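Local coordinates for protein NUDIX hydrolase (Jonesia denitrificans, PDB 4KTB) that is of unproven function but belongs to the Nudix hydrolases and may cleave diadenosine tetraphosphate (Ap4A) asymmetrically, at residues 58-62 / 72-76. Sequence-based numbering, arbitrary orientation.
Sequences VGLLL and RALVS. With NA (sodium ion), chain E.
Leu-61, Arg-72 and Leu-60 bury the most surface where two antiparallel strands of a beta hairpin pair and then part. Residues 58-62 are extended throughout. Leu-61 and Ala-73 form a hydrogen-bonded pair (Leu-61 N to Ala-73 O 3.1 Å, Ala-73 N to Leu-61 O 2.9 Å), side chains on one sheet face; the non-hydrogen-bonded pair Leu-62/Arg-72 (CA atoms 4.7 Å apart) uses the other. Arg-72 (chi1 m, chi2 and chi3 t) runs past Leu-60, its CD 4.0 Å from Leu-60 CD1, while Leu-62 CD1 covers one guanidinium face. The strand is interrupted at Leu-74 (phi/psi -73/-179°); a water bridges Gly-59 O (2.8 Å) and Ala-73 O (2.7 Å). Leu-60 CD2 meets Leu-74 CD2 at 4.2 Å, and Leu-61 (chi1 m, chi2 t) brings CD1 4.1 Å from Val-75 CG2. Ser-76 O binds a sodium ion at 2.3 Å, alongside five waters. Past Leu-74 the chain switches partners within the mixed Nudix-type sheet, strand 75-78 pairing antiparallel with strand 39-49; helix 85-97 covers Leu-61 and Val-75, whereas helix 176-186 packs on Leu-74.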
ATOM      1  N   VAL A  58      -8.524  -4.662  18.963  1.00 21.64           N
ATOM      2  CA  VAL A  58      -7.162  -5.157  18.734  1.00 20.90           C
ATOM      3  C   VAL A  58      -6.798  -6.099  19.867  1.00 17.77           C
ATOM      4  O   VAL A  58      -7.215  -5.882  21.010  1.00 16.41           O
ATOM      5  CB  VAL A  58      -6.131  -4.010  18.721  1.00 24.93           C
ATOM      6  CG1 VAL A  58      -4.712  -4.539  18.517  1.00 24.13           C
ATOM      7  CG2 VAL A  58      -6.461  -3.024  17.641  1.00 28.55           C
ATOM      8  N   GLY A  59      -6.024  -7.140  19.565  1.00 14.51           N
ATOM      9  CA  GLY A  59      -5.636  -8.090  20.591  1.00 13.73           C
ATOM     10  C   GLY A  59      -4.214  -7.895  21.084  1.00 14.39           C
ATOM     11  O   GLY A  59      -3.269  -8.127  20.335  1.00 16.84           O
ATOM     12  N   LEU A  60      -4.062  -7.485  22.340  1.00 17.63           N
ATOM     13  CA  LEU A  60      -2.741  -7.353  22.959  1.00 18.26           C
ATOM     14  C   LEU A  60      -2.485  -8.497  23.928  1.00 17.53           C
ATOM     15  O   LEU A  60      -3.332  -8.818  24.759  1.00 14.32           O
ATOM     16  CB  LEU A  60      -2.614  -6.025  23.721  1.00 20.32           C
ATOM     17  CG  LEU A  60      -2.815  -4.736  22.931  1.00 20.27           C
ATOM     18  CD1 LEU A  60      -2.478  -3.532  23.780  1.00 18.95           C
ATOM     19  CD2 LEU A  60      -1.947  -4.767  21.689  1.00 18.56           C
ATOM     20  N   LEU A  61      -1.312  -9.106  23.814  1.00 17.73           N
ATOM     21  CA  LEU A  61      -0.906 -10.167  24.721  1.00 13.53           C
ATOM     22  C   LEU A  61      -0.310  -9.516  25.945  1.00 19.56           C
ATOM     23  O   LEU A  61       0.341  -8.485  25.841  1.00 20.84           O
ATOM     24  CB  LEU A  61       0.145 -11.041  24.046  1.00 13.17           C
ATOM     25  CG  LEU A  61      -0.333 -11.724  22.768  1.00 12.25           C
ATOM     26  CD1 LEU A  61       0.826 -12.317  22.007  1.00 11.53           C
ATOM     27  CD2 LEU A  61      -1.312 -12.807  23.144  1.00 13.19           C
ATOM     28  N   LEU A  62      -0.529 -10.101  27.111  1.00 18.61           N
ATOM     29  CA  LEU A  62       0.161  -9.632  28.302  1.00 19.34           C
ATOM     30  C   LEU A  62       1.246 -10.636  28.688  1.00 21.02           C
ATOM     31  O   LEU A  62       1.016 -11.847  28.662  1.00 21.79           O
ATOM     32  CB  LEU A  62      -0.819  -9.469  29.460  1.00 22.00           C
ATOM     33  CG  LEU A  62      -0.195  -9.023  30.785  1.00 24.61           C
ATOM     34  CD1 LEU A  62      -0.149  -7.497  30.890  1.00 18.62           C
ATOM     35  CD2 LEU A  62      -0.943  -9.635  31.964  1.00 29.39           C
ATOM     36  N   ARG A  72       2.881  -5.355  27.174  1.00 20.66           N
ATOM     37  CA  ARG A  72       1.843  -5.766  26.240  1.00 22.97           C
ATOM     38  C   ARG A  72       2.452  -5.844  24.843  1.00 22.26           C
ATOM     39  O   ARG A  72       3.136  -4.909  24.411  1.00 23.84           O
ATOM     40  CB  ARG A  72       0.666  -4.785  26.268  1.00 21.57           C
ATOM     41  CG  ARG A  72      -0.169  -4.860  27.534  1.00 21.20           C
ATOM     42  CD  ARG A  72      -1.210  -3.774  27.553  1.00 21.69           C
ATOM     43  NE  ARG A  72      -2.202  -3.971  28.604  1.00 23.21           N
ATOM     44  CZ  ARG A  72      -2.038  -3.578  29.858  1.00 35.26           C
ATOM     45  NH1 ARG A  72      -2.987  -3.803  30.748  1.00 26.42           N
ATOM     46  NH2 ARG A  72      -0.926  -2.949  30.214  1.00 37.58           N
ATOM     47  N   ALA A  73       2.200  -6.949  24.143  1.00 16.87           N
ATOM     48  CA  ALA A  73       2.916  -7.264  22.905  1.00 19.78           C
ATOM     49  C   ALA A  73       2.024  -7.607  21.723  1.00 18.35           C
ATOM     50  O   ALA A  73       0.996  -8.265  21.873  1.00 14.22           O
ATOM     51  CB  ALA A  73       3.908  -8.403  23.136  1.00 20.50           C
ATOM     52  N   LEU A  74       2.456  -7.174  20.543  1.00 18.34           N
ATOM     53  CA  LEU A  74       1.881  -7.623  19.288  1.00 17.30           C
ATOM     54  C   LEU A  74       2.315  -9.063  19.023  1.00 17.44           C
ATOM     55  O   LEU A  74       3.030  -9.673  19.816  1.00 16.53           O
ATOM     56  CB  LEU A  74       2.364  -6.719  18.160  1.00 10.96           C
ATOM     57  CG  LEU A  74       2.012  -5.248  18.378  1.00 11.31           C
ATOM     58  CD1 LEU A  74       2.645  -4.360  17.317  1.00 10.69           C
ATOM     59  CD2 LEU A  74       0.528  -5.091  18.332  1.00 11.15           C
ATOM     60  N   VAL A  75       1.889  -9.618  17.903  1.00 16.32           N
ATOM     61  CA  VAL A  75       2.370 -10.935  17.533  1.00 13.77           C
ATOM     62  C   VAL A  75       3.581 -10.743  16.620  1.00 16.43           C
ATOM     63  O   VAL A  75       3.475 -10.144  15.553  1.00 15.66           O
ATOM     64  CB  VAL A  75       1.257 -11.755  16.882  1.00 15.50           C
ATOM     65  CG1 VAL A  75       1.817 -12.997  16.170  1.00 13.02           C
ATOM     66  CG2 VAL A  75       0.210 -12.128  17.942  1.00 10.54           C
ATOM     67  N   SER A  76       4.738 -11.228  17.064  1.00 10.94           N
ATOM     68  CA  SER A  76       6.001 -10.805  16.476  1.00 10.99           C
ATOM     69  C   SER A  76       7.075 -11.884  16.530  1.00 11.87           C
ATOM     70  O   SER A  76       7.210 -12.594  17.523  1.00 12.94           O
ATOM     71  CB  SER A  76       6.504  -9.553  17.197  1.00 32.11           C
ATOM     72  OG  SER A  76       7.800  -9.192  16.761  1.00 33.95           O
TER
HETATM   73 NA    NA E 201       7.053 -13.782  19.462  1.00 20.42          NA
HETATM   74  O   HOH W   1      -0.700  -9.184  19.979  1.00 30.69           O
HETATM   75  O   HOH W   2       5.299 -12.274  19.963  1.00 23.33           O
HETATM   76  O   HOH W   3       5.885 -15.322  18.191  1.00 10.41           O
HETATM   77  O   HOH W   4       7.831 -12.034  20.692  1.00 22.59           O
HETATM   78  O   HOH W   5       5.598 -14.757  21.712  1.00 35.04           O
HETATM   79  O   HOH W   6       9.104 -15.011  19.259  1.00 13.65           O